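Local atomic coordinates of putative adenylate cyclase (Vibrio parahaemolyticus, PDB entry 2ACA), a protein that is of unknown function but, as a CYTH-family relative of class IV adenylate cyclases, probably acts on a triphosphate substrate with the help of divalent metal ions. Residues V13-R18 with E154-L159; I32-M37 with S116-G121; E39-S44 with R65-A70. One frame throughout, in Å; residues are numbered along the deposited sequence.

Contact 1: V13-R18 with E154-L159; sequences VELKYR and ERLVAL. With PO4 (phosphate ion), chain C.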
loop_
_atom_site.group_PDB
_atom_site.type_symbol
_atom_site.label_atom_id
_atom_site.label_comp_id
_atom_site.label_asym_id
_atom_site.label_seq_id
_atom_site.Cartn_x
_atom_site.Cartn_y
_atom_site.Cartn_z
ATOM N N VAL A 13 14.174 12.757 11.383
ATOM C CA VAL A 13 15.335 13.626 11.259
ATOM C C VAL A 13 16.418 12.708 10.711
ATOM O O VAL A 13 16.610 11.593 11.210
ATOM C CB VAL A 13 15.787 14.218 12.617
ATOM C CG1 VAL A 13 14.746 15.191 13.133
ATOM C CG2 VAL A 13 16.002 13.115 13.626
ATOM N N GLU A 14 17.116 13.171 9.682
ATOM C CA GLU A 14 18.144 12.367 9.038
ATOM C C GLU A 14 19.314 13.215 8.571
ATOM O O GLU A 14 19.122 14.286 8.006
ATOM C CB GLU A 14 17.525 11.655 7.832
ATOM C CG GLU A 14 18.432 10.713 7.078
ATOM C CD GLU A 14 17.798 10.249 5.782
ATOM O OE1 GLU A 14 18.175 9.171 5.270
ATOM O OE2 GLU A 14 16.918 10.971 5.265
ATOM N N LEU A 15 20.525 12.727 8.818
ATOM C CA LEU A 15 21.737 13.418 8.392
ATOM C C LEU A 15 22.463 12.493 7.436
ATOM O O LEU A 15 22.711 11.336 7.765
ATOM C CB LEU A 15 22.647 13.727 9.583
ATOM C CG LEU A 15 22.235 14.880 10.497
ATOM C CD1 LEU A 15 20.844 14.635 11.039
ATOM C CD2 LEU A 15 23.228 15.007 11.640
ATOM N N LYS A 16 22.805 13.000 6.259
ATOM C CA LYS A 16 23.492 12.186 5.273
ATOM C C LYS A 16 24.961 12.556 5.215
ATOM O O LYS A 16 25.322 13.730 5.261
ATOM C CB LYS A 16 22.877 12.375 3.885
ATOM C CG LYS A 16 23.425 11.406 2.829
ATOM C CD LYS A 16 23.151 11.899 1.408
ATOM C CE LYS A 16 21.706 12.352 1.221
ATOM N NZ LYS A 16 20.768 11.259 0.861
ATOM N N TYR A 17 25.809 11.544 5.104
ATOM C CA TYR A 17 27.238 11.773 5.030
ATOM C C TYR A 17 27.861 10.985 3.901
ATOM O O TYR A 17 27.320 9.978 3.448
ATOM C CB TYR A 17 27.939 11.370 6.328
ATOM C CG TYR A 17 27.584 12.195 7.539
ATOM C CD1 TYR A 17 26.460 11.897 8.300
ATOM C CD2 TYR A 17 28.381 13.274 7.935
ATOM C CE1 TYR A 17 26.136 12.648 9.426
ATOM C CE2 TYR A 17 28.062 14.029 9.060
ATOM C CZ TYR A 17 26.941 13.710 9.800
ATOM O OH TYR A 17 26.634 14.439 10.928
ATOM N N ARG A 18 29.016 11.463 3.464
ATOM C CA ARG A 18 29.782 10.831 2.409
ATOM C C ARG A 18 30.771 9.959 3.188
ATOM O O ARG A 18 31.405 10.441 4.127
ATOM C CB ARG A 18 30.533 11.901 1.651
ATOM C CG ARG A 18 30.922 11.579 0.232
ATOM C CD ARG A 18 31.552 12.838 -0.317
ATOM N NE ARG A 18 30.998 14.006 0.362
ATOM C CZ ARG A 18 31.556 15.209 0.371
ATOM N NH1 ARG A 18 32.700 15.404 -0.276
ATOM N NH2 ARG A 18 30.974 16.210 1.036
ATOM N N GLU A 154 20.748 16.205 17.359
ATOM C CA GLU A 154 22.017 16.334 18.055
ATOM C C GLU A 154 22.621 14.985 18.408
ATOM O O GLU A 154 23.799 14.744 18.139
ATOM C CB GLU A 154 21.823 17.175 19.317
ATOM C CG GLU A 154 21.381 18.599 19.021
ATOM C CD GLU A 154 20.994 19.368 20.265
ATOM O OE1 GLU A 154 20.598 20.545 20.133
ATOM O OE2 GLU A 154 21.080 18.797 21.373
ATOM N N ARG A 155 21.827 14.103 19.010
ATOM C CA ARG A 155 22.353 12.793 19.357
ATOM C C ARG A 155 22.709 12.105 18.047
ATOM O O ARG A 155 23.557 11.213 18.015
ATOM C CB ARG A 155 21.335 11.963 20.143
ATOM C CG ARG A 155 21.981 11.191 21.292
ATOM C CD ARG A 155 21.132 10.033 21.783
ATOM N NE ARG A 155 19.783 10.438 22.162
ATOM C CZ ARG A 155 18.879 9.617 22.687
ATOM N NH1 ARG A 155 19.181 8.342 22.900
ATOM N NH2 ARG A 155 17.670 10.068 22.992
ATOM N N LEU A 156 22.053 12.530 16.967
ATOM C CA LEU A 156 22.340 11.987 15.643
ATOM C C LEU A 156 23.750 12.431 15.263
ATOM O O LEU A 156 24.549 11.640 14.758
ATOM C CB LEU A 156 21.345 12.512 14.603
ATOM C CG LEU A 156 20.157 11.606 14.275
ATOM C CD1 LEU A 156 19.267 12.271 13.229
ATOM C CD2 LEU A 156 20.671 10.273 13.765
ATOM N N VAL A 157 24.044 13.706 15.502
ATOM C CA VAL A 157 25.365 14.247 15.209
ATOM C C VAL A 157 26.356 13.540 16.126
ATOM O O VAL A 157 27.440 13.144 15.697
ATOM C CB VAL A 157 25.429 15.774 15.465
ATOM C CG1 VAL A 157 26.836 16.292 15.189
ATOM C CG2 VAL A 157 24.425 16.496 14.577
ATOM N N ALA A 158 25.969 13.373 17.388
ATOM C CA ALA A 158 26.816 12.696 18.364
ATOM C C ALA A 158 27.166 11.314 17.829
ATOM O O ALA A 158 28.338 10.939 17.748
ATOM C CB ALA A 158 26.086 12.570 19.699
ATOM N N LEU A 159 26.135 10.559 17.464
ATOM C CA LEU A 159 26.331 9.218 16.927
ATOM C C LEU A 159 27.245 9.289 15.707
ATOM O O LEU A 159 28.180 8.498 15.573
ATOM C CB LEU A 159 24.981 8.599 16.540
ATOM C CG LEU A 159 24.988 7.158 16.018
ATOM C CD1 LEU A 159 25.587 6.233 17.064
ATOM C CD2 LEU A 159 23.563 6.729 15.676
HETATM P P PO4 C . 17.062 11.169 0.452
HETATM O O1 PO4 C . 15.615 10.928 0.683
HETATM O O2 PO4 C . 17.842 10.015 0.969
HETATM O O3 PO4 C . 17.479 12.407 1.160
HETATM O O4 PO4 C . 17.313 11.328 -1.005
#

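Contact 2: I32-M37 with S116-G121; sequences IEHEVM and SIFFVG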
loop_
_atom_site.group_PDB
_atom_site.type_symbol
_atom_site.label_atom_id
_atom_site.label_comp_id
_atom_site.label_asym_id
_atom_site.label_seq_id
_atom_site.Cartn_x
_atom_site.Cartn_y
_atom_site.Cartn_z
ATOM N N ILE A 32 30.719 -2.051 17.615
ATOM C CA ILE A 32 29.596 -1.455 18.330
ATOM C C ILE A 32 28.449 -2.452 18.472
ATOM O O ILE A 32 28.216 -3.276 17.590
ATOM C CB ILE A 32 29.068 -0.197 17.603
ATOM C CG1 ILE A 32 30.195 0.826 17.444
ATOM C CG2 ILE A 32 27.915 0.418 18.391
ATOM C CD1 ILE A 32 29.775 2.098 16.740
ATOM N N GLU A 33 27.741 -2.383 19.593
ATOM C CA GLU A 33 26.616 -3.279 19.819
ATOM C C GLU A 33 25.482 -2.775 18.937
ATOM O O GLU A 33 24.997 -1.657 19.117
ATOM C CB GLU A 33 26.203 -3.251 21.292
ATOM C CG GLU A 33 26.002 -4.630 21.907
ATOM C CD GLU A 33 24.775 -5.353 21.374
ATOM O OE1 GLU A 33 24.552 -6.515 21.777
ATOM O OE2 GLU A 33 24.034 -4.764 20.559
ATOM N N HIS A 34 25.064 -3.597 17.980
ATOM C CA HIS A 34 24.004 -3.194 17.066
ATOM C C HIS A 34 23.199 -4.353 16.496
ATOM O O HIS A 34 23.652 -5.498 16.477
ATOM C CB HIS A 34 24.601 -2.400 15.904
ATOM C CG HIS A 34 25.505 -3.207 15.025
ATOM N ND1 HIS A 34 26.673 -3.776 15.481
ATOM C CD2 HIS A 34 25.413 -3.537 13.715
ATOM C CE1 HIS A 34 27.263 -4.422 14.491
ATOM N NE2 HIS A 34 26.519 -4.293 13.408
ATOM N N GLU A 35 21.998 -4.032 16.026
ATOM C CA GLU A 35 21.111 -5.010 15.410
ATOM C C GLU A 35 21.221 -4.786 13.903
ATOM O O GLU A 35 21.518 -3.675 13.458
ATOM C CB GLU A 35 19.666 -4.785 15.870
ATOM C CG GLU A 35 19.069 -5.927 16.689
ATOM C CD GLU A 35 18.907 -7.210 15.888
ATOM O OE1 GLU A 35 19.933 -7.836 15.540
ATOM O OE2 GLU A 35 17.750 -7.592 15.603
ATOM N N VAL A 36 20.990 -5.830 13.118
ATOM C CA VAL A 36 21.086 -5.711 11.669
ATOM C C VAL A 36 19.754 -5.984 10.984
ATOM O O VAL A 36 19.154 -7.036 11.184
ATOM C CB VAL A 36 22.135 -6.683 11.113
ATOM C CG1 VAL A 36 22.321 -6.453 9.631
ATOM C CG2 VAL A 36 23.443 -6.503 11.850
HETATM N N MSE A 37 19.295 -5.031 10.175
HETATM C CA MSE A 37 18.032 -5.183 9.459
HETATM C C MSE A 37 18.309 -5.966 8.178
HETATM O O MSE A 37 17.526 -6.818 7.768
HETATM C CB MSE A 37 17.433 -3.808 9.141
HETATM C CG MSE A 37 16.043 -3.856 8.528
HETATM SE SE MSE A 37 15.291 -2.100 8.174
HETATM C CE MSE A 37 13.465 -2.614 7.804
ATOM N N SER A 116 22.612 -1.125 3.097
ATOM C CA SER A 116 22.724 -1.850 4.353
ATOM C C SER A 116 22.146 -0.955 5.437
ATOM O O SER A 116 22.408 0.250 5.464
ATOM C CB SER A 116 24.188 -2.160 4.689
ATOM O OG SER A 116 24.719 -3.159 3.843
ATOM N N ILE A 117 21.349 -1.540 6.321
ATOM C CA ILE A 117 20.756 -0.782 7.407
ATOM C C ILE A 117 21.016 -1.480 8.741
ATOM O O ILE A 117 20.792 -2.687 8.873
ATOM C CB ILE A 117 19.237 -0.611 7.198
ATOM C CG1 ILE A 117 18.979 0.096 5.863
ATOM C CG2 ILE A 117 18.638 0.200 8.349
ATOM C CD1 ILE A 117 17.522 0.528 5.641
ATOM N N PHE A 118 21.504 -0.715 9.720
ATOM C CA PHE A 118 21.798 -1.250 11.045
ATOM C C PHE A 118 21.077 -0.468 12.124
ATOM O O PHE A 118 20.683 0.677 11.918
ATOM C CB PHE A 118 23.295 -1.199 11.336
ATOM C CG PHE A 118 24.140 -1.813 10.271
ATOM C CD1 PHE A 118 24.623 -1.041 9.223
ATOM C CD2 PHE A 118 24.455 -3.163 10.310
ATOM C CE1 PHE A 118 25.407 -1.602 8.231
ATOM C CE2 PHE A 118 25.239 -3.736 9.318
ATOM C CZ PHE A 118 25.717 -2.954 8.277
ATOM N N PHE A 119 20.918 -1.099 13.281
ATOM C CA PHE A 119 20.248 -0.486 14.414
ATOM C C PHE A 119 21.232 -0.292 15.565
ATOM O O PHE A 119 22.080 -1.150 15.817
ATOM C CB PHE A 119 19.098 -1.380 14.902
ATOM C CG PHE A 119 17.947 -1.505 13.935
ATOM C CD1 PHE A 119 16.985 -2.500 14.116
ATOM C CD2 PHE A 119 17.799 -0.624 12.870
ATOM C CE1 PHE A 119 15.895 -2.609 13.251
ATOM C CE2 PHE A 119 16.709 -0.727 11.998
ATOM C CZ PHE A 119 15.756 -1.723 12.193
ATOM N N VAL A 120 21.119 0.841 16.250
ATOM C CA VAL A 120 21.957 1.154 17.403
ATOM C C VAL A 120 21.006 1.929 18.293
ATOM O O VAL A 120 20.890 3.150 18.184
ATOM C CB VAL A 120 23.157 2.046 17.029
ATOM C CG1 VAL A 120 23.891 2.473 18.284
ATOM C CG2 VAL A 120 24.110 1.285 16.115
ATOM N N GLY A 121 20.311 1.207 19.164
ATOM C CA GLY A 121 19.340 1.843 20.029
ATOM C C GLY A 121 18.105 2.034 19.173
ATOM O O GLY A 121 17.626 1.083 18.555
#

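Contact 3: E39-S44 with R65-A70; sequences ENNQES and REIQPA. With PO4 (phosphate ion), chain D.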
loop_
_atom_site.group_PDB
_atom_site.type_symbol
_atom_site.label_atom_id
_atom_site.label_comp_id
_atom_site.label_asym_id
_atom_site.label_seq_id
_atom_site.Cartn_x
_atom_site.Cartn_y
_atom_site.Cartn_z
ATOM N N GLU A 39 21.928 -6.477 5.119
ATOM C CA GLU A 39 23.179 -5.967 4.592
ATOM C C GLU A 39 23.311 -6.321 3.124
ATOM O O GLU A 39 22.861 -7.381 2.694
ATOM C CB GLU A 39 24.354 -6.584 5.356
ATOM C CG GLU A 39 24.319 -6.383 6.865
ATOM C CD GLU A 39 25.359 -7.233 7.580
ATOM O OE1 GLU A 39 25.472 -7.140 8.818
ATOM O OE2 GLU A 39 26.064 -8.003 6.895
ATOM N N ASN A 40 23.920 -5.421 2.364
ATOM C CA ASN A 40 24.163 -5.624 0.936
ATOM C C ASN A 40 22.973 -6.022 0.041
ATOM O O ASN A 40 23.127 -6.832 -0.879
ATOM C CB ASN A 40 25.296 -6.639 0.766
ATOM C CG ASN A 40 26.563 -6.227 1.509
ATOM O OD1 ASN A 40 27.099 -5.144 1.288
ATOM N ND2 ASN A 40 27.039 -7.091 2.398
ATOM N N ASN A 41 21.794 -5.467 0.305
ATOM C CA ASN A 41 20.633 -5.757 -0.542
ATOM C C ASN A 41 20.638 -4.739 -1.672
ATOM O O ASN A 41 21.330 -3.721 -1.602
ATOM C CB ASN A 41 19.309 -5.587 0.215
ATOM C CG ASN A 41 18.951 -6.786 1.065
ATOM O OD1 ASN A 41 17.776 -7.051 1.298
ATOM N ND2 ASN A 41 19.954 -7.501 1.552
ATOM N N GLN A 42 19.872 -5.013 -2.717
ATOM C CA GLN A 42 19.759 -4.068 -3.811
ATOM C C GLN A 42 18.464 -3.297 -3.558
ATOM O O GLN A 42 17.412 -3.901 -3.325
ATOM C CB GLN A 42 19.663 -4.783 -5.157
ATOM C CG GLN A 42 19.663 -3.821 -6.336
ATOM C CD GLN A 42 19.292 -4.486 -7.646
ATOM O OE1 GLN A 42 18.172 -4.973 -7.817
ATOM N NE2 GLN A 42 20.233 -4.506 -8.584
ATOM N N GLU A 43 18.536 -1.971 -3.565
ATOM C CA GLU A 43 17.329 -1.190 -3.366
ATOM C C GLU A 43 16.967 -0.461 -4.641
ATOM O O GLU A 43 17.786 0.255 -5.206
ATOM C CB GLU A 43 17.475 -0.160 -2.243
ATOM C CG GLU A 43 16.194 0.676 -2.074
ATOM C CD GLU A 43 16.302 1.761 -1.021
ATOM O OE1 GLU A 43 16.466 1.429 0.171
ATOM O OE2 GLU A 43 16.217 2.952 -1.385
ATOM N N SER A 44 15.736 -0.664 -5.092
ATOM C CA SER A 44 15.231 -0.004 -6.290
ATOM C C SER A 44 14.185 1.005 -5.848
ATOM O O SER A 44 13.366 0.719 -4.973
ATOM C CB SER A 44 14.581 -1.017 -7.229
ATOM O OG SER A 44 15.499 -2.023 -7.606
ATOM N N ARG A 65 9.223 1.549 -3.295
ATOM C CA ARG A 65 10.575 1.042 -3.051
ATOM C C ARG A 65 10.594 -0.431 -2.730
ATOM O O ARG A 65 9.766 -0.911 -1.963
ATOM C CB ARG A 65 11.223 1.834 -1.899
ATOM C CG ARG A 65 12.487 1.211 -1.297
ATOM C CD ARG A 65 13.003 2.042 -0.102
ATOM N NE ARG A 65 13.293 3.422 -0.481
ATOM C CZ ARG A 65 13.602 4.388 0.381
ATOM N NH1 ARG A 65 13.662 4.129 1.680
ATOM N NH2 ARG A 65 13.855 5.616 -0.052
ATOM N N GLU A 66 11.547 -1.140 -3.327
ATOM C CA GLU A 66 11.705 -2.575 -3.112
ATOM C C GLU A 66 13.162 -2.880 -2.772
ATOM O O GLU A 66 14.083 -2.402 -3.433
ATOM C CB GLU A 66 11.294 -3.361 -4.359
ATOM C CG GLU A 66 11.570 -4.850 -4.264
ATOM C CD GLU A 66 11.020 -5.629 -5.450
ATOM O OE1 GLU A 66 11.332 -5.270 -6.602
ATOM O OE2 GLU A 66 10.279 -6.606 -5.229
ATOM N N ILE A 67 13.348 -3.677 -1.729
ATOM C CA ILE A 67 14.665 -4.060 -1.265
ATOM C C ILE A 67 14.757 -5.575 -1.339
ATOM O O ILE A 67 13.973 -6.285 -0.711
ATOM C CB ILE A 67 14.890 -3.584 0.196
ATOM C CG1 ILE A 67 14.764 -2.053 0.263
ATOM C CG2 ILE A 67 16.271 -4.016 0.683
ATOM C CD1 ILE A 67 14.815 -1.479 1.660
ATOM N N GLN A 68 15.709 -6.064 -2.126
ATOM C CA GLN A 68 15.907 -7.497 -2.291
ATOM C C GLN A 68 17.321 -7.900 -1.920
ATOM O O GLN A 68 18.258 -7.125 -2.100
ATOM C CB GLN A 68 15.606 -7.903 -3.733
ATOM C CG GLN A 68 14.134 -8.234 -3.963
ATOM C CD GLN A 68 13.734 -8.181 -5.420
ATOM O OE1 GLN A 68 12.672 -8.680 -5.801
ATOM N NE2 GLN A 68 14.571 -7.563 -6.243
ATOM N N PRO A 69 17.501 -9.141 -1.441
ATOM C CA PRO A 69 16.448 -10.148 -1.249
ATOM C C PRO A 69 15.629 -10.104 0.047
ATOM O O PRO A 69 14.897 -11.045 0.335
ATOM C CB PRO A 69 17.215 -11.460 -1.390
ATOM C CG PRO A 69 18.527 -11.123 -0.747
ATOM C CD PRO A 69 18.840 -9.749 -1.309
ATOM N N ALA A 70 15.749 -9.037 0.831
ATOM C CA ALA A 70 14.996 -8.948 2.073
ATOM C C ALA A 70 13.496 -9.026 1.791
ATOM O O ALA A 70 12.726 -9.524 2.611
ATOM C CB ALA A 70 15.315 -7.659 2.789
HETATM P P PO4 D . 15.843 7.129 2.827
HETATM O O1 PO4 D . 16.305 7.559 1.481
HETATM O O2 PO4 D . 15.969 8.261 3.782
HETATM O O3 PO4 D . 16.674 5.993 3.295
HETATM O O4 PO4 D . 14.423 6.703 2.751
#

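Contact 1: V13-R18 with E154-L159
Glu14 and Lys16, the last two charged positions of the ExExK signature of the CYTH fold, lie on the face of strand 11-19 turned from helix 152-162, consistent with the face that lines the triphosphate and metal tunnel in CYTH relatives; Val13, Leu15 and Tyr17 form the helix-covered face. The short strand and helix axes come within 8.9 Å and their N-to-C directions differ by 30°, so the helix runs roughly along the strand. The tight part lies at the tip of Leu156. Its CD1 meets CG2 of Val13 at 3.4 Å, closer than ordinary carbon contact, and also abuts CD1 of Leu15 at 3.6 Å. Val13 presents CG2 because that methyl takes the crowded position between the backbone N and the carbonyl carbon. Leu15 then forks between two helix residues: while CD1 faces Leu156, CD2 reaches CG2 of Val157, 3.5 Å away. All three apolar pairs cross obliquely. Toward Tyr17 the packing loosens, since the phenol OH comes only to 4.5 Å from CA of Val157; the Tyr17 side chain also touches Ala160 and Leu165. The CB of Glu14 points away from the helix; Glu138 is a like charge close to Glu14 and a long, weak ion-pair partner of Lys16 NZ. Lys16 takes no part in the helix packing. Its chain bends at chi3 and chi4 toward a phosphate ion, probably from the crystallisation liquor: Lys16 NZ makes weak hydrogen bonds to its O2 at 3.2 Å and O3 at 3.5 Å.

Contact 2: I32-M37 with S116-G121
His34 adopts a chi1 of 66°, with CG in the crowded position between backbone N and carbonyl carbon, whereas Phe118 has CG anti to its carbonyl carbon (chi1 -52°); these torsions lay the two side chains side by side, pointing the same way. CD2 of His34 reaches CD2 of Phe118 at 3.6 Å, at the edge of the imidazole and near its plane. The ring planes stand 63° apart, an oblique pairing. The imidazole is fixed in rotation by ND1, which donates to O of Ile32 at 2.7 Å, the acceptor lying nearly in the ring plane. Val36 shares the Phe118 face and sets its two methyls beside the phenyl, CG2 being 3.8 Å from CD2 of Phe118 at the ring's edge. On the face of Glu35 and Phe119 the CB atoms of those two residues pack against each other, and the carboxylate of Glu35 then bends away. Selenomethionine Met37, extended beyond CG, runs alongside Ile117 and crosses Phe119 obliquely; its SE lies 5.2 Å from the Phe119 ring centroid, a Met-aromatic contact well off the ring normal. Glu35 and Phe119 form a hydrogen-bonded pair, in which N of Phe119 donates to O of Glu35 at 2.7 Å, and Val36 and Phe118 a non-hydrogen-bonded one. The ladder continues at Met37, where the chain turns a corner, with N 3.1 Å from O of Ile117. Strands 35-49 and 106-120 thus pair at the surface end of the eight-stranded antiparallel sheet, consistent with the tunnel-like barrel of the CYTH fold.

Contact 3: E39-S44 with R65-A70
Backbone hydrogen bonds set the register of this antiparallel pair, whose short axes lie 4.7 Å apart. Gln42 with Gln68 and Ser44 with Glu66 are hydrogen-bonded pairs, each bonded in both directions; N of Gln42 meets O of Gln68 at 2.7 Å, nearly along the C=O axis. Between them, Glu43 and Ile67 form the non-hydrogen-bonded pair. Beyond the cis peptide preceding Pro69, N of Ala70 donates to OD1 of Asn41 at 2.9 Å from above the carbonyl plane. Van der Waals contact adds CG2 of Ile67 against OD1 of Asn41 at 3.4 Å, while the Glu43 and Ile67 side chains lie side by side. In the charged contact, OE2 of Glu43 sits over a face of the Arg65 guanidinium, 3.1 Å from NE, so this salt bridge rests on charge alone; Arg115 and Asp45 provide further salt bridges to Glu43 and Arg65 respectively. NH1 and NH2 of Arg65 both donate to O4 of a phosphate, at 2.9 and 3.1 Å; the ion probably comes from the crystallisation liquor, but its place is consistent with the phosphate-binding tunnel of CYTH relatives. Strands 106-120 and 72-78 flank the pair, and Asn40 and Asn41 form a G1 bulge facing Arg115 of strand 106-120.

In the fold
All three contacts reach one antiparallel sheet. Contact 2 joins strands 106-120 and 35-49, contact 3 joins 35-49 to 61-68, and contact 1 lays helix 152-162 on the outermost strand 11-19. Along the chain, contact 3 falls within the span of contact 2, which itself falls within that of contact 1. The centres of contacts 1 and 2 are about 15 Å apart. Those of contacts 2 and 3 are about 16 Å apart, and the two touch where OG of Ser116 hydrogen-bonds with N of Asn40. Contacts 1 and 3, centres about 23 Å apart, lie on opposite sides of the chain's centre, yet their phosphates, probably from the crystallisation liquor, have P atoms 4.8 Å apart, hinting at a shared anion-binding pocket.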